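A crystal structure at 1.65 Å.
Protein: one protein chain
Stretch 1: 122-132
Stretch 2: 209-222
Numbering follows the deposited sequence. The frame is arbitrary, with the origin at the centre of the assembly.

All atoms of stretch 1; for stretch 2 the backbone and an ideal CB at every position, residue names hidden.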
# COMPACT_ATOMS: atom_id res chain seq x y z
N LEU A 122 -8.90 0.59 -17.06
CA LEU A 122 -7.61 -0.02 -16.72
C LEU A 122 -7.70 -0.94 -15.49
O LEU A 122 -6.87 -0.86 -14.56
CB LEU A 122 -6.56 1.05 -16.47
CG LEU A 122 -6.04 1.72 -17.74
CD1 LEU A 122 -5.23 2.95 -17.36
CD2 LEU A 122 -5.17 0.72 -18.50
N THR A 123 -8.67 -1.83 -15.50
CA THR A 123 -8.95 -2.67 -14.35
C THR A 123 -7.79 -3.67 -14.06
O THR A 123 -7.34 -4.37 -14.96
CB THR A 123 -10.25 -3.46 -14.57
OG1 THR A 123 -11.29 -2.55 -14.97
CG2 THR A 123 -10.63 -4.18 -13.29
N PRO A 124 -7.31 -3.71 -12.80
CA PRO A 124 -6.30 -4.72 -12.44
C PRO A 124 -6.88 -6.12 -12.63
O PRO A 124 -8.10 -6.29 -12.52
CB PRO A 124 -6.07 -4.48 -10.94
CG PRO A 124 -6.50 -2.99 -10.73
CD PRO A 124 -7.69 -2.85 -11.66
N GLN A 125 -6.01 -7.10 -12.89
CA GLN A 125 -6.42 -8.49 -12.99
C GLN A 125 -6.75 -9.05 -11.60
O GLN A 125 -7.63 -9.91 -11.46
CB GLN A 125 -5.32 -9.35 -13.65
CG GLN A 125 -5.74 -10.81 -13.93
CD GLN A 125 -4.56 -11.75 -14.31
OE1 GLN A 125 -3.42 -11.60 -13.84
NE2 GLN A 125 -4.86 -12.76 -15.13
N PHE A 126 -5.99 -8.58 -10.60
CA PHE A 126 -6.15 -9.04 -9.22
C PHE A 126 -5.49 -8.06 -8.27
O PHE A 126 -4.71 -7.18 -8.69
CB PHE A 126 -5.54 -10.42 -9.05
CG PHE A 126 -4.05 -10.45 -9.30
CD1 PHE A 126 -3.13 -10.17 -8.26
CD2 PHE A 126 -3.57 -10.78 -10.56
CE1 PHE A 126 -1.73 -10.19 -8.50
CE2 PHE A 126 -2.21 -10.80 -10.82
CZ PHE A 126 -1.27 -10.51 -9.79
N LEU A 127 -5.78 -8.25 -6.99
CA LEU A 127 -5.31 -7.35 -5.93
C LEU A 127 -4.74 -8.17 -4.78
O LEU A 127 -5.27 -9.27 -4.52
CB LEU A 127 -6.48 -6.54 -5.40
CG LEU A 127 -7.35 -5.74 -6.41
CD1 LEU A 127 -8.55 -5.16 -5.66
CD2 LEU A 127 -6.43 -4.64 -7.02
N VAL A 128 -3.70 -7.69 -4.10
CA VAL A 128 -3.18 -8.40 -2.93
C VAL A 128 -3.07 -7.36 -1.82
O VAL A 128 -2.37 -6.36 -1.96
CB VAL A 128 -1.79 -9.06 -3.23
CG1 VAL A 128 -1.24 -9.74 -1.96
CG2 VAL A 128 -1.89 -10.06 -4.41
N ASN A 129 -3.87 -7.54 -0.78
CA ASN A 129 -3.94 -6.62 0.35
C ASN A 129 -3.24 -7.21 1.58
O ASN A 129 -3.70 -8.22 2.12
CB ASN A 129 -5.40 -6.42 0.74
CG ASN A 129 -5.53 -5.67 2.02
OD1 ASN A 129 -4.96 -4.59 2.15
ND2 ASN A 129 -6.27 -6.22 2.98
N PHE A 130 -2.16 -6.57 2.01
CA PHE A 130 -1.53 -6.83 3.31
C PHE A 130 -2.01 -5.77 4.28
O PHE A 130 -1.50 -4.63 4.24
CB PHE A 130 -0.02 -6.81 3.16
CG PHE A 130 0.51 -8.06 2.54
CD1 PHE A 130 0.81 -9.17 3.36
CD2 PHE A 130 0.74 -8.13 1.19
CE1 PHE A 130 1.29 -10.37 2.79
CE2 PHE A 130 1.22 -9.31 0.61
CZ PHE A 130 1.51 -10.43 1.39
N TYR A 131 -3.02 -6.12 5.09
CA TYR A 131 -3.49 -5.31 6.23
C TYR A 131 -3.71 -3.81 5.91
O TYR A 131 -3.36 -2.90 6.68
CB TYR A 131 -2.64 -5.56 7.49
CG TYR A 131 -1.14 -5.66 7.25
CD1 TYR A 131 -0.35 -4.52 7.15
CD2 TYR A 131 -0.53 -6.91 7.11
CE1 TYR A 131 1.05 -4.62 6.94
CE2 TYR A 131 0.86 -7.02 6.87
CZ TYR A 131 1.63 -5.88 6.79
OH TYR A 131 3.03 -6.03 6.61
N GLY A 132 -4.34 -3.59 4.75
CA GLY A 132 -4.79 -2.23 4.38
C GLY A 132 -6.18 -1.94 4.95
O GLY A 132 -6.66 -2.59 5.90
N UNK A 209 -17.61 -4.28 -7.17
CA UNK A 209 -17.18 -4.17 -8.57
C UNK A 209 -15.68 -4.49 -8.80
O UNK A 209 -15.23 -4.51 -9.97
CB UNK A 209 -17.47 -2.75 -9.07
N UNK A 210 -14.94 -4.76 -7.73
CA UNK A 210 -13.48 -4.90 -7.82
C UNK A 210 -13.08 -6.31 -8.30
O UNK A 210 -13.86 -7.28 -8.15
CB UNK A 210 -12.84 -4.61 -6.46
N UNK A 211 -11.86 -6.42 -8.85
CA UNK A 211 -11.33 -7.73 -9.26
C UNK A 211 -10.87 -8.57 -8.03
O UNK A 211 -10.70 -8.01 -6.94
CB UNK A 211 -10.16 -7.53 -10.23
N UNK A 212 -10.60 -9.88 -8.23
CA UNK A 212 -10.29 -10.76 -7.09
C UNK A 212 -9.13 -10.31 -6.26
O UNK A 212 -8.09 -9.85 -6.78
CB UNK A 212 -10.01 -12.18 -7.59
N UNK A 213 -9.31 -10.46 -4.95
CA UNK A 213 -8.32 -9.98 -4.02
C UNK A 213 -7.90 -11.09 -3.03
O UNK A 213 -8.78 -11.89 -2.55
CB UNK A 213 -8.86 -8.76 -3.27
N UNK A 214 -6.60 -11.17 -2.78
CA UNK A 214 -6.05 -11.98 -1.66
C UNK A 214 -5.75 -11.03 -0.53
O UNK A 214 -4.95 -10.08 -0.68
CB UNK A 214 -4.80 -12.76 -2.06
N UNK A 215 -6.42 -11.24 0.61
CA UNK A 215 -6.39 -10.25 1.70
C UNK A 215 -5.96 -10.94 2.99
O UNK A 215 -6.43 -12.02 3.29
CB UNK A 215 -7.75 -9.58 1.88
N UNK A 216 -5.08 -10.30 3.76
CA UNK A 216 -4.55 -10.91 4.98
C UNK A 216 -4.20 -9.84 6.02
O UNK A 216 -3.79 -8.73 5.68
CB UNK A 216 -3.32 -11.76 4.66
N UNK A 217 -4.36 -10.20 7.30
CA UNK A 217 -4.06 -9.29 8.41
C UNK A 217 -4.05 -10.11 9.67
O UNK A 217 -4.61 -11.22 9.71
CB UNK A 217 -5.07 -8.14 8.51
N UNK A 218 -3.36 -9.58 10.68
CA UNK A 218 -3.26 -10.23 11.97
C UNK A 218 -4.42 -9.85 12.87
O UNK A 218 -4.76 -8.66 13.00
CB UNK A 218 -1.93 -9.88 12.64
N UNK A 219 -4.99 -10.86 13.54
CA UNK A 219 -6.03 -10.64 14.56
C UNK A 219 -5.60 -9.68 15.66
O UNK A 219 -6.44 -8.95 16.21
CB UNK A 219 -6.43 -11.98 15.19
N UNK A 220 -4.30 -9.66 15.91
CA UNK A 220 -3.69 -8.85 16.97
C UNK A 220 -3.22 -7.47 16.50
O UNK A 220 -2.60 -6.72 17.25
CB UNK A 220 -2.50 -9.61 17.57
N UNK A 221 -3.55 -7.12 15.25
CA UNK A 221 -3.23 -5.81 14.71
C UNK A 221 -3.83 -4.68 15.56
O UNK A 221 -5.06 -4.52 15.63
CB UNK A 221 -3.73 -5.71 13.27
N UNK A 222 -2.94 -3.86 16.14
CA UNK A 222 -3.35 -2.71 16.96
C UNK A 222 -3.37 -1.39 16.20
O UNK A 222 -3.85 -0.38 16.74
CB UNK A 222 -2.41 -2.58 18.16

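Stretch 2 runs parallel to stretch 1, the axes of strands 127-130 and 213-218 inclined by 7°. The extended backbone of 213 to 216 sends successive side chains to alternate faces of the sheet; Leu127 and Asn129 share one with 213 and 215, Val128 and Phe130 the other with 214 and 216.

Position 209 has nothing of stretch 1 near its CB, and many residues would suit it; it is Thr209. At 210 the CB points sideways, 4.4 Å from Leu127 CD1, which favours an apolar group. The residue is Phe210, whose CD2 lies 4.0 Å from Leu127 CD1.

Position 211 points toward stretch 1, its ideal CB 3.3 Å from Pro124 O. Phi of -75° allows proline, and a compact apolar side chain would fit among Pro124, Gln125 and Leu127. Pro211 fills the place: its CG packs 4.0 Å from Leu127 CG.

At 212 the carbonyl O accepts a hydrogen bond from Leu127 N (2.8 Å), but the amide has no acceptor in stretch 1. Phi of -57° again permits proline, among many others. Pro212 sets its CD 3.7 Å from Gln125 O.

Position 213 has its ideal CB 3.8 Å from Leu127 O, on the face of Leu127 and Asn129, which suits an apolar or weakly polar side chain such as cysteine, valine or alanine. Cys213 places SG 4.0 Å from Asn129 CB.

Position 214 uses its backbone twice: its N donates to Leu127 O (2.9 Å) and its O accepts from Asn129 N (2.8 Å). Beside Val128, branched aliphatic or aromatic groups would suit. Phe214, chi1 t, brings CD1 4.4 Å from Val128 CG1.

At 215 the ideal CB is 3.8 Å from Asn129 ND2, a donor that invites a short acceptor: serine, threonine or perhaps aspartate. In Ser215, OG accepts from Asn129 ND2 at 2.9 Å.

Position 216 has its CB 5.0 Å from Phe130 CD1; valine, isoleucine or threonine could reach the ring. Its N donates to Asn129 O (3.0 Å) and its O accepts from Tyr131 N (2.8 Å). Thr216 sets CG2 3.5 Å from Phe130 CD1.

At 217 the ideal CB is already 3.7 Å from Tyr131 CB, so a small residue fits easily: Ala217 packs its CB 3.8 Å from Tyr131 CB.

Position 218, clear of stretch 1, opens a type I turn; a short polar side chain could accept from the amide at 220. Ser218 OG does so. Positions 219 and 220 are out of reach and open to many types: Ser219, Ser220. Position 221 points toward stretch 1, but contact needs a side chain reaching past CB, and several would do; Asp221 brings OD2 3.8 Å from Tyr131 CB. Position 222 is out of reach, without demands from stretch 1; it is Glu222.

Stretch 2 (209-222) TFPPCFSTASSSDE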
# COMPACT_ATOMS: atom_id res chain seq x y z
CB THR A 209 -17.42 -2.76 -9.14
OG1 THR A 209 -16.45 -1.84 -8.63
CG2 THR A 209 -18.84 -2.28 -8.85
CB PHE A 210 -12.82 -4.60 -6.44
CG PHE A 210 -12.57 -3.12 -6.19
CD1 PHE A 210 -13.23 -2.14 -6.94
CD2 PHE A 210 -11.70 -2.73 -5.16
CE1 PHE A 210 -13.00 -0.76 -6.66
CE2 PHE A 210 -11.48 -1.37 -4.89
CZ PHE A 210 -12.12 -0.39 -5.63
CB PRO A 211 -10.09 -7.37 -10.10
CG PRO A 211 -9.64 -6.05 -9.63
CD PRO A 211 -10.89 -5.33 -9.10
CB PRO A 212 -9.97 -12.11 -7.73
CG PRO A 212 -10.86 -12.05 -9.00
CD PRO A 212 -10.61 -10.64 -9.47
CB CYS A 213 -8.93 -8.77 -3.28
SG CYS A 213 -7.78 -8.13 -2.00
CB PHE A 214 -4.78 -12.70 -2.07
CG PHE A 214 -4.21 -13.57 -0.99
CD1 PHE A 214 -3.42 -13.01 0.05
CD2 PHE A 214 -4.48 -14.95 -1.00
CE1 PHE A 214 -2.88 -13.85 1.05
CE2 PHE A 214 -3.97 -15.80 0.01
CZ PHE A 214 -3.16 -15.26 1.03
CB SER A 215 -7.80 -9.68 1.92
OG SER A 215 -7.82 -8.70 2.96
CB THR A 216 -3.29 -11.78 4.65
OG1 THR A 216 -2.78 -12.38 5.85
CG2 THR A 216 -2.17 -10.91 4.00
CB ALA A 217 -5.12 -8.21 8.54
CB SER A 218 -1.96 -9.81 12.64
OG SER A 218 -1.94 -10.32 13.96
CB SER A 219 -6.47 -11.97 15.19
OG SER A 219 -5.40 -12.64 15.88
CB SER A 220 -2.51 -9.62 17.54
OG SER A 220 -2.98 -10.70 18.33
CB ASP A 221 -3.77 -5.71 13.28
CG ASP A 221 -3.13 -4.58 12.48
OD1 ASP A 221 -2.78 -3.53 13.10
OD2 ASP A 221 -3.02 -4.76 11.22
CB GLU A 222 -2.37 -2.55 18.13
CG GLU A 222 -2.16 -3.82 18.92
CD GLU A 222 -2.90 -3.80 20.22
OE1 GLU A 222 -4.07 -3.36 20.23
OE2 GLU A 222 -2.30 -4.21 21.24
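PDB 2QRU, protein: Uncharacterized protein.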